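Local coordinates for Sn-glycerol-3-phosphate ABC transporter substrate-binding protein UspB (Mycobacterium tuberculosis, PDB 4MFI) that binds glycerophosphocholine as the substrate-binding subunit of an ABC transporter and probably delivers it to the membrane components for uptake, at residues A[155-160]-A[178-183]; A[206-211]-A[383-388]; A[108-113]-A[426-431]. All blocks are in the same frame, centred on the assembly; numbering follows the deposited sequence.

Interaction 1: residues A[155-160]-A[178-183]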
loop_
_atom_site.group_PDB
_atom_site.type_symbol
_atom_site.label_atom_id
_atom_site.label_comp_id
_atom_site.label_asym_id
_atom_site.label_seq_id
_atom_site.Cartn_x
_atom_site.Cartn_y
_atom_site.Cartn_z
ATOM N N PRO A 155 -0.249 -2.026 5.971
ATOM C CA PRO A 155 -0.092 -3.231 6.786
ATOM C C PRO A 155 -0.875 -3.114 8.098
ATOM O O PRO A 155 -1.207 -2.012 8.555
ATOM C CB PRO A 155 1.415 -3.263 7.063
ATOM C CG PRO A 155 2.018 -2.499 5.915
ATOM C CD PRO A 155 1.045 -1.377 5.702
ATOM N N LEU A 156 -1.161 -4.264 8.693
ATOM C CA LEU A 156 -1.907 -4.355 9.938
ATOM C C LEU A 156 -1.318 -5.520 10.728
ATOM O O LEU A 156 -0.868 -6.501 10.136
ATOM C CB LEU A 156 -3.376 -4.621 9.622
ATOM C CG LEU A 156 -4.396 -4.342 10.718
ATOM C CD1 LEU A 156 -4.337 -2.885 11.138
ATOM C CD2 LEU A 156 -5.795 -4.711 10.222
ATOM N N PHE A 157 -1.301 -5.410 12.056
ATOM C CA PHE A 157 -0.773 -6.472 12.913
ATOM C C PHE A 157 -1.934 -7.333 13.406
ATOM O O PHE A 157 -2.765 -6.882 14.189
ATOM C CB PHE A 157 0.011 -5.864 14.089
ATOM C CG PHE A 157 0.800 -6.867 14.887
ATOM C CD1 PHE A 157 0.179 -7.669 15.843
ATOM C CD2 PHE A 157 2.174 -6.992 14.703
ATOM C CE1 PHE A 157 0.918 -8.607 16.584
ATOM C CE2 PHE A 157 2.919 -7.910 15.445
ATOM C CZ PHE A 157 2.290 -8.722 16.383
ATOM N N TYR A 158 -1.999 -8.569 12.925
ATOM C CA TYR A 158 -3.057 -9.496 13.298
ATOM C C TYR A 158 -2.566 -10.399 14.417
ATOM O O TYR A 158 -1.432 -10.884 14.371
ATOM C CB TYR A 158 -3.444 -10.358 12.095
ATOM C CG TYR A 158 -4.079 -9.600 10.948
ATOM C CD1 TYR A 158 -5.460 -9.459 10.875
ATOM C CD2 TYR A 158 -3.307 -9.042 9.925
ATOM C CE1 TYR A 158 -6.065 -8.790 9.828
ATOM C CE2 TYR A 158 -3.910 -8.351 8.864
ATOM C CZ TYR A 158 -5.294 -8.230 8.826
ATOM O OH TYR A 158 -5.924 -7.570 7.786
ATOM N N TYR A 159 -3.409 -10.651 15.415
ATOM C CA TYR A 159 -3.010 -11.544 16.502
ATOM C C TYR A 159 -4.120 -12.459 16.992
ATOM O O TYR A 159 -5.294 -12.083 17.024
ATOM C CB TYR A 159 -2.352 -10.788 17.664
ATOM C CG TYR A 159 -3.237 -9.852 18.470
ATOM C CD1 TYR A 159 -3.491 -8.548 18.045
ATOM C CD2 TYR A 159 -3.778 -10.256 19.688
ATOM C CE1 TYR A 159 -4.279 -7.680 18.806
ATOM C CE2 TYR A 159 -4.559 -9.402 20.452
ATOM C CZ TYR A 159 -4.815 -8.120 20.007
ATOM O OH TYR A 159 -5.591 -7.281 20.778
ATOM N N ASN A 160 -3.714 -13.672 17.349
ATOM C CA ASN A 160 -4.591 -14.726 17.834
ATOM C C ASN A 160 -4.779 -14.534 19.340
ATOM O O ASN A 160 -3.819 -14.645 20.114
ATOM C CB ASN A 160 -3.912 -16.057 17.506
ATOM C CG ASN A 160 -4.711 -17.263 17.923
ATOM O OD1 ASN A 160 -5.256 -17.324 19.021
ATOM N ND2 ASN A 160 -4.742 -18.265 17.047
ATOM N N SER A 178 10.757 -4.493 19.683
ATOM C CA SER A 178 11.580 -5.144 20.693
ATOM C C SER A 178 10.745 -5.804 21.789
ATOM O O SER A 178 11.096 -6.884 22.265
ATOM C CB SER A 178 12.618 -4.176 21.257
ATOM O OG SER A 178 13.571 -3.878 20.256
ATOM N N GLU A 179 9.625 -5.189 22.170
ATOM C CA GLU A 179 8.707 -5.869 23.082
ATOM C C GLU A 179 8.168 -7.144 22.441
ATOM O O GLU A 179 8.101 -8.194 23.086
ATOM C CB GLU A 179 7.539 -4.972 23.495
ATOM C CG GLU A 179 6.638 -5.630 24.552
ATOM C CD GLU A 179 5.348 -4.878 24.826
ATOM O OE1 GLU A 179 4.734 -4.348 23.873
ATOM O OE2 GLU A 179 4.936 -4.823 26.009
ATOM N N PHE A 180 7.785 -7.063 21.167
ATOM C CA PHE A 180 7.278 -8.243 20.496
ATOM C C PHE A 180 8.323 -9.351 20.472
ATOM O O PHE A 180 8.006 -10.523 20.670
ATOM C CB PHE A 180 6.806 -7.962 19.074
ATOM C CG PHE A 180 6.213 -9.175 18.437
ATOM C CD1 PHE A 180 5.053 -9.723 18.964
ATOM C CD2 PHE A 180 6.841 -9.822 17.379
ATOM C CE1 PHE A 180 4.501 -10.885 18.445
ATOM C CE2 PHE A 180 6.285 -10.985 16.837
ATOM C CZ PHE A 180 5.115 -11.516 17.380
ATOM N N ASP A 181 9.569 -8.974 20.224
ATOM C CA ASP A 181 10.652 -9.945 20.180
ATOM C C ASP A 181 10.834 -10.641 21.534
ATOM O O ASP A 181 11.187 -11.827 21.599
ATOM C CB ASP A 181 11.934 -9.252 19.725
ATOM C CG ASP A 181 13.101 -10.198 19.638
ATOM O OD1 ASP A 181 13.137 -10.995 18.679
ATOM O OD2 ASP A 181 13.977 -10.144 20.532
ATOM N N GLU A 182 10.559 -9.921 22.614
ATOM C CA GLU A 182 10.564 -10.518 23.941
ATOM C C GLU A 182 9.399 -11.503 24.108
ATOM O O GLU A 182 9.576 -12.583 24.681
ATOM C CB GLU A 182 10.519 -9.414 25.004
ATOM C CG GLU A 182 10.776 -9.877 26.415
ATOM C CD GLU A 182 12.172 -10.414 26.608
ATOM O OE1 GLU A 182 12.325 -11.373 27.395
ATOM O OE2 GLU A 182 13.114 -9.880 25.982
ATOM N N TRP A 183 8.225 -11.144 23.580
ATOM C CA TRP A 183 7.046 -12.013 23.631
ATOM C C TRP A 183 7.187 -13.287 22.791
ATOM O O TRP A 183 6.575 -14.315 23.097
ATOM C CB TRP A 183 5.820 -11.274 23.098
ATOM C CG TRP A 183 5.308 -10.144 23.942
ATOM C CD1 TRP A 183 5.759 -9.739 25.171
ATOM C CD2 TRP A 183 4.206 -9.295 23.616
ATOM N NE1 TRP A 183 5.007 -8.675 25.620
ATOM C CE2 TRP A 183 4.044 -8.387 24.684
ATOM C CE3 TRP A 183 3.340 -9.210 22.520
ATOM C CZ2 TRP A 183 3.043 -7.409 24.690
ATOM C CZ3 TRP A 183 2.343 -8.248 22.530
ATOM C CH2 TRP A 183 2.208 -7.350 23.607
#
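Phe157, on strand 144-160, reaches across to Phe180 on helix 177-191 and meets it edge to face. From CB, which points toward the helix, the side chain of Phe157 runs out with CG anti to the backbone N (chi1 -170°), carrying the ring toward the helix. The side chain also touches Val270 of the adjacent strand 268-272, Pro174 and Trp164, and CZ is the atom that reaches the Phe180 ring. CZ sits over one face of that ring, offset toward its rim: 3.7 Å from Phe180 CE1, with Phe180 CD1 and CZ only slightly farther off. The ring planes are turned 81° to each other and the centroids lie 5.3 Å apart, a T-shaped stack in which Phe157 supplies the edge and Phe180 the face. Phe180 in turn makes a second edge-to-face pair with His198 and touches Trp164 and Ser268. Since the backbones stay well apart, with the closest CA atoms, Phe157 CA and Phe180 CA, at 11.2 Å, the two rings span the gap between strand and helix. The contact is apolar and buried, so its stability probably rests on the hydrophobic effect and dispersion, with a weak attraction of the C-H edge for the pi face.

Interaction 2: residues A[206-211]-A[383-388]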
loop_
_atom_site.group_PDB
_atom_site.type_symbol
_atom_site.label_atom_id
_atom_site.label_comp_id
_atom_site.label_asym_id
_atom_site.label_seq_id
_atom_site.Cartn_x
_atom_site.Cartn_y
_atom_site.Cartn_z
ATOM N N ILE A 206 7.173 -8.961 1.340
ATOM C CA ILE A 206 8.030 -8.658 2.483
ATOM C C ILE A 206 8.735 -7.290 2.401
ATOM O O ILE A 206 8.901 -6.632 3.423
ATOM C CB ILE A 206 9.036 -9.810 2.773
ATOM C CG1 ILE A 206 9.756 -9.610 4.114
ATOM C CG2 ILE A 206 10.043 -9.936 1.642
ATOM C CD1 ILE A 206 8.819 -9.573 5.310
ATOM N N SER A 207 9.124 -6.823 1.212
ATOM C CA SER A 207 9.719 -5.479 1.193
ATOM C C SER A 207 8.722 -4.409 1.624
ATOM O O SER A 207 9.112 -3.376 2.162
ATOM C CB SER A 207 10.354 -5.108 -0.150
ATOM O OG SER A 207 9.372 -4.905 -1.152
ATOM N N TRP A 208 7.434 -4.664 1.409
ATOM C CA TRP A 208 6.402 -3.744 1.874
ATOM C C TRP A 208 6.210 -3.818 3.383
ATOM O O TRP A 208 6.232 -2.791 4.064
ATOM C CB TRP A 208 5.085 -4.038 1.158
ATOM C CG TRP A 208 4.005 -3.020 1.365
ATOM C CD1 TRP A 208 4.064 -1.680 1.082
ATOM C CD2 TRP A 208 2.676 -3.271 1.837
ATOM N NE1 TRP A 208 2.858 -1.083 1.368
ATOM C CE2 TRP A 208 1.988 -2.040 1.830
ATOM C CE3 TRP A 208 1.999 -4.422 2.273
ATOM C CZ2 TRP A 208 0.654 -1.926 2.226
ATOM C CZ3 TRP A 208 0.678 -4.307 2.676
ATOM C CH2 TRP A 208 0.017 -3.068 2.648
ATOM N N THR A 209 6.022 -5.028 3.908
ATOM C CA THR A 209 5.724 -5.178 5.333
ATOM C C THR A 209 6.937 -4.956 6.233
ATOM O O THR A 209 6.777 -4.519 7.374
ATOM C CB THR A 209 5.079 -6.534 5.678
ATOM O OG1 THR A 209 5.992 -7.590 5.365
ATOM C CG2 THR A 209 3.763 -6.733 4.922
ATOM N N PHE A 210 8.141 -5.240 5.749
ATOM C CA PHE A 210 9.353 -5.020 6.549
ATOM C C PHE A 210 9.693 -3.540 6.661
ATOM O O PHE A 210 10.450 -3.132 7.540
ATOM C CB PHE A 210 10.540 -5.794 5.948
ATOM C CG PHE A 210 11.853 -5.563 6.659
ATOM C CD1 PHE A 210 12.116 -6.165 7.880
ATOM C CD2 PHE A 210 12.831 -4.752 6.086
ATOM C CE1 PHE A 210 13.327 -5.950 8.528
ATOM C CE2 PHE A 210 14.043 -4.536 6.729
ATOM C CZ PHE A 210 14.291 -5.137 7.951
ATOM N N GLN A 211 9.134 -2.733 5.766
ATOM C CA GLN A 211 9.422 -1.312 5.753
ATOM C C GLN A 211 9.126 -0.678 7.106
ATOM O O GLN A 211 9.872 0.181 7.582
ATOM C CB GLN A 211 8.568 -0.644 4.681
ATOM C CG GLN A 211 9.374 0.150 3.716
ATOM C CD GLN A 211 8.573 0.773 2.593
ATOM O OE1 GLN A 211 9.019 1.749 1.997
ATOM N NE2 GLN A 211 7.400 0.204 2.279
ATOM N N TYR A 383 12.032 5.562 -1.484
ATOM C CA TYR A 383 12.196 5.667 -2.940
ATOM C C TYR A 383 12.762 4.369 -3.516
ATOM O O TYR A 383 12.413 3.971 -4.633
ATOM C CB TYR A 383 13.131 6.818 -3.327
ATOM C CG TYR A 383 12.623 8.233 -3.134
ATOM C CD1 TYR A 383 11.530 8.534 -2.314
ATOM C CD2 TYR A 383 13.277 9.290 -3.753
ATOM C CE1 TYR A 383 11.102 9.852 -2.145
ATOM C CE2 TYR A 383 12.865 10.593 -3.590
ATOM C CZ TYR A 383 11.782 10.882 -2.788
ATOM O OH TYR A 383 11.391 12.201 -2.643
ATOM N N ALA A 384 13.629 3.694 -2.759
ATOM C CA ALA A 384 14.240 2.465 -3.264
ATOM C C ALA A 384 13.215 1.360 -3.540
ATOM O O ALA A 384 13.463 0.483 -4.375
ATOM C CB ALA A 384 15.327 1.964 -2.317
ATOM N N ARG A 385 12.074 1.400 -2.853
ATOM C CA ARG A 385 11.010 0.432 -3.120
ATOM C C ARG A 385 10.083 0.867 -4.256
ATOM O O ARG A 385 9.743 0.063 -5.129
ATOM C CB ARG A 385 10.188 0.104 -1.857
ATOM C CG ARG A 385 9.180 -1.009 -2.131
ATOM C CD ARG A 385 8.326 -1.444 -0.919
ATOM N NE ARG A 385 7.494 -2.547 -1.399
ATOM C CZ ARG A 385 6.369 -2.378 -2.087
ATOM N NH1 ARG A 385 5.882 -1.159 -2.282
ATOM N NH2 ARG A 385 5.719 -3.425 -2.571
ATOM N N VAL A 386 9.674 2.131 -4.256
ATOM C CA VAL A 386 8.609 2.563 -5.170
ATOM C C VAL A 386 9.016 3.336 -6.422
ATOM O O VAL A 386 8.243 3.383 -7.380
ATOM C CB VAL A 386 7.501 3.369 -4.435
ATOM C CG1 VAL A 386 6.701 2.453 -3.498
ATOM C CG2 VAL A 386 8.089 4.587 -3.696
ATOM N N PHE A 387 10.201 3.947 -6.418
ATOM C CA PHE A 387 10.652 4.757 -7.563
ATOM C C PHE A 387 11.793 4.112 -8.341
ATOM O O PHE A 387 12.084 4.508 -9.468
ATOM C CB PHE A 387 11.133 6.139 -7.105
ATOM C CG PHE A 387 10.054 7.035 -6.538
ATOM C CD1 PHE A 387 8.703 6.698 -6.610
ATOM C CD2 PHE A 387 10.405 8.239 -5.946
ATOM C CE1 PHE A 387 7.724 7.545 -6.088
ATOM C CE2 PHE A 387 9.435 9.091 -5.437
ATOM C CZ PHE A 387 8.091 8.739 -5.505
ATOM N N LEU A 388 12.455 3.144 -7.728
ATOM C CA LEU A 388 13.625 2.507 -8.317
ATOM C C LEU A 388 13.137 1.218 -8.969
ATOM O O LEU A 388 12.547 0.373 -8.296
ATOM C CB LEU A 388 14.636 2.218 -7.205
ATOM C CG LEU A 388 16.074 1.820 -7.553
ATOM C CD1 LEU A 388 16.957 1.990 -6.327
ATOM C CD2 LEU A 388 16.162 0.391 -8.097
HETATM O O HOH W 1 6.828 -6.065 -1.605
#
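Arg385 turns an edge of its guanidinium to Ser207 and a face to Trp208 CB, both on the short helix 206-209. Its NE donates a hydrogen bond to Ser207 OG at 3.0 Å, with an N-H...O angle of 148°; the hydroxyl lies close to the guanidinium plane. Water 1 also lies at the guanidinium edge, accepting from Arg385 NH2 at 3.0 Å and hydrogen-bonded to Ser207 OG at 2.8 Å, which closes a small ring of serine, water and arginine. Trp208 CB is 3.8 Å from Arg385 NE, while the indole is inclined to the guanidinium by 51°, its CD1 3.9 Å from Arg385 NH1. Gln211 crosses the arginine chain at about a right angle and brings NE2 within 3.7 Å of Arg385 CD, an approach to the aliphatic part. Arg385 NH1 forms a salt bridge with Asp102 and a hydrogen bond to Gln381 OE1, which also receives Gln211 NE2. Asp102 probably offsets at least part of the buried positive charge.

Arg385 reaches this far because its chain is extended from CG to NE, with CG anti to the backbone N (chi1 -174°). A second shell holds its partners: Gln211 OE1 takes the backbone N of Asp382, Trp208 NE1 bonds Thr304 O, and Ser207 OG also bonds Asp392 O.

Helix 391-405 borders both segments, touching Ser207 through Ile395 and Arg385 through Asp392; Trp208 packs on Ser153 and Pro155 of strand 144-160, and Leu388 on helix 409-427.

Interaction 3: residues A[108-113]-A[426-431]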
loop_
_atom_site.group_PDB
_atom_site.type_symbol
_atom_site.label_atom_id
_atom_site.label_comp_id
_atom_site.label_asym_id
_atom_site.label_seq_id
_atom_site.Cartn_x
_atom_site.Cartn_y
_atom_site.Cartn_z
ATOM N N PHE A 108 5.734 6.094 -14.940
ATOM C CA PHE A 108 5.095 6.882 -15.984
ATOM C C PHE A 108 5.267 8.394 -15.807
ATOM O O PHE A 108 5.465 9.108 -16.789
ATOM C CB PHE A 108 3.623 6.491 -16.114
ATOM C CG PHE A 108 3.426 5.111 -16.666
ATOM C CD1 PHE A 108 3.802 4.816 -17.970
ATOM C CD2 PHE A 108 2.888 4.099 -15.883
ATOM C CE1 PHE A 108 3.627 3.543 -18.492
ATOM C CE2 PHE A 108 2.714 2.815 -16.397
ATOM C CZ PHE A 108 3.087 2.539 -17.704
ATOM N N ALA A 109 5.195 8.882 -14.569
ATOM C CA ALA A 109 5.390 10.309 -14.317
ATOM C C ALA A 109 6.772 10.765 -14.780
ATOM O O ALA A 109 6.907 11.804 -15.434
ATOM C CB ALA A 109 5.198 10.631 -12.845
ATOM N N LEU A 110 7.795 9.980 -14.450
ATOM C CA LEU A 110 9.164 10.316 -14.835
ATOM C C LEU A 110 9.327 10.360 -16.351
ATOM O O LEU A 110 10.105 11.162 -16.882
ATOM C CB LEU A 110 10.146 9.307 -14.235
ATOM C CG LEU A 110 11.626 9.558 -14.526
ATOM C CD1 LEU A 110 12.066 10.859 -13.896
ATOM C CD2 LEU A 110 12.472 8.410 -14.017
ATOM N N SER A 111 8.581 9.508 -17.051
ATOM C CA SER A 111 8.662 9.450 -18.510
ATOM C C SER A 111 7.925 10.602 -19.199
ATOM O O SER A 111 8.010 10.756 -20.418
ATOM C CB SER A 111 8.154 8.100 -19.035
ATOM O OG SER A 111 6.753 7.977 -18.908
ATOM N N GLY A 112 7.206 11.405 -18.418
ATOM C CA GLY A 112 6.548 12.592 -18.935
ATOM C C GLY A 112 5.161 12.353 -19.501
ATOM O O GLY A 112 4.600 13.232 -20.160
ATOM N N VAL A 113 4.591 11.178 -19.236
ATOM C CA VAL A 113 3.297 10.827 -19.827
ATOM C C VAL A 113 2.083 11.020 -18.910
ATOM O O VAL A 113 0.965 10.682 -19.295
ATOM C CB VAL A 113 3.288 9.389 -20.406
ATOM C CG1 VAL A 113 4.427 9.207 -21.400
ATOM C CG2 VAL A 113 3.364 8.349 -19.283
ATOM N N ARG A 426 21.326 4.133 -13.810
ATOM C CA ARG A 426 21.152 3.925 -15.241
ATOM C C ARG A 426 19.743 4.241 -15.744
ATOM O O ARG A 426 19.583 4.676 -16.887
ATOM C CB ARG A 426 21.619 2.527 -15.677
ATOM C CG ARG A 426 20.600 1.431 -15.592
ATOM C CD ARG A 426 21.204 0.091 -16.032
ATOM N NE ARG A 426 21.915 0.136 -17.316
ATOM C CZ ARG A 426 21.328 0.108 -18.512
ATOM N NH1 ARG A 426 20.006 0.076 -18.618
ATOM N NH2 ARG A 426 22.058 0.133 -19.614
ATOM N N GLN A 427 18.735 4.050 -14.888
ATOM C CA GLN A 427 17.332 4.191 -15.312
ATOM C C GLN A 427 16.661 5.488 -14.896
ATOM O O GLN A 427 15.765 5.970 -15.590
ATOM C CB GLN A 427 16.474 3.039 -14.777
ATOM C CG GLN A 427 16.917 1.654 -15.202
ATOM C CD GLN A 427 16.971 1.491 -16.702
ATOM O OE1 GLN A 427 18.048 1.438 -17.289
ATOM N NE2 GLN A 427 15.805 1.399 -17.333
ATOM N N ILE A 428 17.079 6.046 -13.763
ATOM C CA ILE A 428 16.326 7.130 -13.142
ATOM C C ILE A 428 17.080 8.443 -13.110
ATOM O O ILE A 428 16.561 9.470 -13.550
ATOM C CB ILE A 428 15.913 6.778 -11.693
ATOM C CG1 ILE A 428 15.104 5.476 -11.670
ATOM C CG2 ILE A 428 15.146 7.938 -11.048
ATOM C CD1 ILE A 428 13.861 5.489 -12.551
ATOM N N MET A 429 18.307 8.418 -12.596
ATOM C CA MET A 429 18.988 9.672 -12.282
ATOM C C MET A 429 19.227 10.582 -13.489
ATOM O O MET A 429 19.091 11.799 -13.376
ATOM C CB MET A 429 20.259 9.412 -11.459
ATOM C CG MET A 429 19.992 8.561 -10.206
ATOM S SD MET A 429 18.607 9.147 -9.153
ATOM C CE MET A 429 19.464 10.336 -8.170
ATOM N N ARG A 430 19.539 10.015 -14.648
ATOM C CA ARG A 430 19.748 10.868 -15.820
ATOM C C ARG A 430 18.464 11.578 -16.259
ATOM O O ARG A 430 18.491 12.703 -16.756
ATOM C CB ARG A 430 20.354 10.079 -16.980
ATOM C CG ARG A 430 20.432 10.873 -18.268
ATOM C CD ARG A 430 21.121 10.092 -19.365
ATOM N NE ARG A 430 22.574 10.234 -19.297
ATOM C CZ ARG A 430 23.418 9.690 -20.170
ATOM N NH1 ARG A 430 22.962 8.942 -21.170
ATOM N NH2 ARG A 430 24.725 9.898 -20.047
ATOM N N LYS A 431 17.330 10.930 -16.047
ATOM C CA LYS A 431 16.055 11.473 -16.494
ATOM C C LYS A 431 15.557 12.640 -15.644
ATOM O O LYS A 431 14.609 13.326 -16.029
ATOM C CB LYS A 431 15.003 10.364 -16.563
ATOM C CG LYS A 431 15.367 9.249 -17.532
ATOM C CD LYS A 431 14.272 8.199 -17.638
ATOM C CE LYS A 431 14.698 7.059 -18.559
ATOM N NZ LYS A 431 13.908 5.813 -18.327
#
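Leu110 extends from the last turn of helix 104-110 with CG anti to its own N (chi1 -178°), which carries CG toward segment 426-431, where the two methyls part to different partners. On the other side Ile428 has CG1 anti to the carbonyl carbon (chi1 -57°), and its second torsion, -57°, folds CD1 round to meet Leu110 CD2 at 3.6 Å. Ile428 CG2 lies a little farther from the same methyl, at 4.0 Å. The second branch, Leu110 CD1, rests on Lys431 CB at 4.0 Å, and the two side chains cross at about a right angle. Beyond CB the extended lysine passes Leu110 CD2 with its CD, then carries the ammonium off to a weak bond, Lys431 NZ to Gln427 O at 3.3 Å. Leu432 also touches the leucine.

Behind Leu110 the helix ends in a Schellman motif at Gly112, whose positive phi suits glycine, and Ser111 OG donates to Phe108 O at 2.7 Å. The arrangement is an apolar contact of one leucine at the end of helix 104-110, set against the residues that follow helix 409-427, Ile428 and then Lys431 at a 3-10 turn, and it joins distant parts of the chain in an alpha/beta periplasmic-binding-protein fold.

Interactions 1 and 2 are buried, whereas interaction 3 is partly exposed and lies on the opposite side of the chain's centre from interaction 1, about 39 Å away between centres. Chemistry follows place: an aromatic strand-helix pair in interaction 1, a buried arginine shared by a hydroxyl, a water and an acid in interaction 2, and aliphatic packing edged by a lysine in interaction 3. Interaction 2 touches both others and shares elements with them: strand 144-160 carries interaction 1 and is packed by Trp208, while helix 409-427 leads into interaction 3 and is touched by Leu388. Along the chain, interaction 3 closes the longest loop, and interactions 1 and 2 follow in series inside it.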